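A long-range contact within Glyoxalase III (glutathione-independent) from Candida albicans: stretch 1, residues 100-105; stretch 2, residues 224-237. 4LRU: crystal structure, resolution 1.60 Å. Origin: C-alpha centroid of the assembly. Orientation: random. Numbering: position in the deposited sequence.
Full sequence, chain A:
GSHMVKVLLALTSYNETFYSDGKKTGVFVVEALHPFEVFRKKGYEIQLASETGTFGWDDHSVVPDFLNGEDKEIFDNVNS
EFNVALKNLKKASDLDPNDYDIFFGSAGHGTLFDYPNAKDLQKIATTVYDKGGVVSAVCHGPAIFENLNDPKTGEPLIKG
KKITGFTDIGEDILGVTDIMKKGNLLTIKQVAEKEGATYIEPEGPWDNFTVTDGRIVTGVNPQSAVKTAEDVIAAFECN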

# COMPACT_ATOMS: atom_id res chain seq x y z
N TYR A 100 -2.15 -16.35 2.02
CA TYR A 100 -1.27 -15.32 1.43
C TYR A 100 0.14 -15.39 1.99
O TYR A 100 0.34 -15.73 3.16
CB TYR A 100 -1.87 -13.91 1.58
CG TYR A 100 -3.23 -13.92 0.96
CD1 TYR A 100 -3.37 -13.95 -0.42
CD2 TYR A 100 -4.35 -14.16 1.74
CE1 TYR A 100 -4.60 -14.14 -1.02
CE2 TYR A 100 -5.58 -14.34 1.16
CZ TYR A 100 -5.71 -14.33 -0.21
OH TYR A 100 -6.94 -14.54 -0.79
N ASP A 101 1.12 -15.08 1.13
CA ASP A 101 2.53 -15.11 1.51
C ASP A 101 3.21 -13.74 1.49
O ASP A 101 4.29 -13.59 2.05
CB ASP A 101 3.29 -16.05 0.58
CG ASP A 101 3.03 -17.51 0.87
OD1 ASP A 101 2.39 -17.83 1.90
OD2 ASP A 101 3.48 -18.36 0.07
N ILE A 102 2.61 -12.79 0.80
CA ILE A 102 3.06 -11.39 0.76
C ILE A 102 1.82 -10.52 0.97
O ILE A 102 0.73 -10.83 0.45
CB ILE A 102 3.68 -11.07 -0.62
CG1 ILE A 102 4.99 -11.86 -0.78
CG2 ILE A 102 3.90 -9.58 -0.81
CD1 ILE A 102 5.54 -11.87 -2.18
N PHE A 103 1.98 -9.45 1.75
CA PHE A 103 0.97 -8.42 1.86
C PHE A 103 1.58 -7.15 1.29
O PHE A 103 2.67 -6.75 1.70
CB PHE A 103 0.58 -8.20 3.32
CG PHE A 103 -0.49 -7.15 3.51
CD1 PHE A 103 -0.17 -5.81 3.53
CD2 PHE A 103 -1.82 -7.53 3.68
CE1 PHE A 103 -1.15 -4.86 3.74
CE2 PHE A 103 -2.81 -6.57 3.87
CZ PHE A 103 -2.47 -5.24 3.90
N PHE A 104 0.89 -6.53 0.34
CA PHE A 104 1.35 -5.25 -0.22
C PHE A 104 0.24 -4.20 -0.15
O PHE A 104 -0.81 -4.35 -0.78
CB PHE A 104 1.80 -5.44 -1.67
CG PHE A 104 2.47 -4.24 -2.25
CD1 PHE A 104 1.74 -3.10 -2.58
CD2 PHE A 104 3.86 -4.22 -2.46
CE1 PHE A 104 2.36 -1.99 -3.11
CE2 PHE A 104 4.47 -3.09 -2.98
CZ PHE A 104 3.72 -1.98 -3.31
N GLY A 105 0.46 -3.16 0.64
CA GLY A 105 -0.49 -2.06 0.76
C GLY A 105 -0.29 -0.99 -0.29
O GLY A 105 0.63 -0.17 -0.18
N SER A 224 7.92 5.33 -6.28
CA SER A 224 8.65 4.23 -5.64
C SER A 224 7.96 2.88 -5.71
O SER A 224 8.46 1.90 -5.17
CB SER A 224 8.90 4.54 -4.16
OG SER A 224 9.58 5.78 -4.01
N ALA A 225 6.79 2.82 -6.35
CA ALA A 225 5.98 1.62 -6.28
C ALA A 225 6.64 0.41 -6.94
O ALA A 225 6.60 -0.69 -6.38
CB ALA A 225 4.60 1.88 -6.87
N VAL A 226 7.23 0.59 -8.12
CA VAL A 226 7.94 -0.49 -8.77
C VAL A 226 9.04 -1.01 -7.85
O VAL A 226 9.14 -2.21 -7.59
CB VAL A 226 8.53 -0.09 -10.14
CG1 VAL A 226 9.47 -1.16 -10.64
CG2 VAL A 226 7.43 0.13 -11.16
N LYS A 227 9.87 -0.10 -7.33
CA LYS A 227 11.02 -0.51 -6.54
C LYS A 227 10.55 -1.20 -5.27
O LYS A 227 11.19 -2.14 -4.81
CB LYS A 227 11.89 0.70 -6.20
CG LYS A 227 13.27 0.33 -5.65
CD LYS A 227 14.11 1.56 -5.35
CE LYS A 227 15.55 1.19 -5.01
NZ LYS A 227 15.66 0.46 -3.71
N THR A 228 9.43 -0.75 -4.69
CA THR A 228 8.92 -1.38 -3.47
C THR A 228 8.58 -2.84 -3.76
O THR A 228 8.99 -3.73 -3.01
CB THR A 228 7.68 -0.66 -2.90
OG1 THR A 228 7.95 0.74 -2.73
CG2 THR A 228 7.31 -1.24 -1.55
N ALA A 229 7.88 -3.09 -4.86
CA ALA A 229 7.57 -4.46 -5.26
C ALA A 229 8.81 -5.29 -5.55
O ALA A 229 8.91 -6.44 -5.14
CB ALA A 229 6.65 -4.46 -6.47
N GLU A 230 9.78 -4.70 -6.26
CA GLU A 230 11.01 -5.41 -6.56
C GLU A 230 11.74 -5.74 -5.27
O GLU A 230 12.30 -6.82 -5.13
CB GLU A 230 11.92 -4.58 -7.48
CG GLU A 230 11.35 -4.36 -8.87
CD GLU A 230 12.27 -3.49 -9.73
OE1 GLU A 230 13.04 -2.69 -9.14
OE2 GLU A 230 12.21 -3.59 -10.98
N ASP A 231 11.74 -4.81 -4.32
CA ASP A 231 12.47 -5.03 -3.06
C ASP A 231 11.71 -5.99 -2.12
O ASP A 231 12.31 -6.65 -1.27
CB ASP A 231 12.73 -3.68 -2.38
CG ASP A 231 13.84 -2.88 -3.08
OD1 ASP A 231 14.62 -3.47 -3.86
OD2 ASP A 231 13.94 -1.67 -2.83
N VAL A 232 10.39 -6.09 -2.28
CA VAL A 232 9.64 -7.16 -1.65
C VAL A 232 10.14 -8.52 -2.14
O VAL A 232 10.43 -9.40 -1.35
CB VAL A 232 8.11 -7.01 -1.91
CG1 VAL A 232 7.38 -8.31 -1.57
CG2 VAL A 232 7.54 -5.86 -1.08
N ILE A 233 10.25 -8.67 -3.46
CA ILE A 233 10.76 -9.93 -4.02
C ILE A 233 12.15 -10.24 -3.46
O ILE A 233 12.43 -11.37 -3.05
CB ILE A 233 10.77 -9.90 -5.56
CG1 ILE A 233 9.32 -9.85 -6.07
CG2 ILE A 233 11.54 -11.10 -6.13
CD1 ILE A 233 9.17 -9.54 -7.54
N ALA A 234 13.01 -9.23 -3.42
CA ALA A 234 14.37 -9.39 -2.89
C ALA A 234 14.36 -9.90 -1.45
O ALA A 234 15.21 -10.71 -1.05
CB ALA A 234 15.12 -8.07 -2.97
N ALA A 235 13.44 -9.37 -0.64
CA ALA A 235 13.40 -9.69 0.79
C ALA A 235 12.78 -11.07 1.03
O ALA A 235 13.10 -11.75 2.00
CB ALA A 235 12.65 -8.62 1.57
N PHE A 236 11.92 -11.47 0.09
CA PHE A 236 11.05 -12.65 0.22
C PHE A 236 11.77 -13.90 -0.25
O PHE A 236 11.64 -14.97 0.36
CB PHE A 236 9.80 -12.40 -0.64
CG PHE A 236 8.79 -13.52 -0.65
CD1 PHE A 236 7.99 -13.76 0.44
CD2 PHE A 236 8.58 -14.25 -1.81
CE1 PHE A 236 7.02 -14.74 0.41
CE2 PHE A 236 7.61 -15.24 -1.86
CZ PHE A 236 6.82 -15.49 -0.74
N GLU A 237 12.50 -13.78 -1.36
CA GLU A 237 13.27 -14.88 -1.94
C GLU A 237 14.70 -14.92 -1.37
O GLU A 237 15.12 -13.99 -0.69
CB GLU A 237 13.33 -14.73 -3.46
CG GLU A 237 12.00 -14.48 -4.15
CD GLU A 237 11.40 -15.70 -4.82
OE1 GLU A 237 12.13 -16.69 -5.08
OE2 GLU A 237 10.17 -15.67 -5.10

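Helix 225-236 packs against strand 102-105 with their axes nearly antiparallel (164°) and 10.6 Å apart at closest approach. No hydrogen bond or salt bridge crosses between the two stretches; the 339 Å² they bury, summed over both sides, is held by apolar and aromatic contacts. Strand alternation sets the pattern: Ile102 and Phe104 direct their CA-to-CB bonds toward the helix, whereas that of the intervening Phe103 points away. On the helix, Thr228, Val232 and Phe236, spaced four residues apart, point toward the strand.

The aliphatic packing centres on Ile102 and Val232, whose CG2 and CG1 atoms, respectively, lie 3.8 Å apart. Both are buried, and their branched aliphatic side chains place methyl groups against each other in this contact. Val232 also reaches the next inward-facing strand residue, its CG2 lying 4.3 Å from Phe104 CD2, so it bridges the two strand side chains.

Aromatic contacts extend the interface in both directions. Near the helix C-terminus, Ile102 lies over one face of the Phe236 ring: its CD1 sits 3.8 Å from the ring centroid, only 6° off the normal, in a CH-pi interaction. The t rotamer of Phe236 (chi1 179°) accompanies this placement, and the ring also reaches the backbone of Asp101, with CE1 3.4 Å from Asp101 O. Further along the strand, the buried Phe104, also t, inserts its ring against the helix. Its CE2 lies 3.7 Å from Thr228 CG2 and 4.3 Å from Ala229 CB; Ala229 adds little side-chain bulk here, and the ring edge lies 3.9 Å from the helix backbone, measured from Phe104 CE2 to Ala229 N.

Thr228 suits its buried position by serving two environments: its methyl meets Phe104, while OG1 donates a hydrogen bond to Ser224 O (2.7 Å) within the helical stretch.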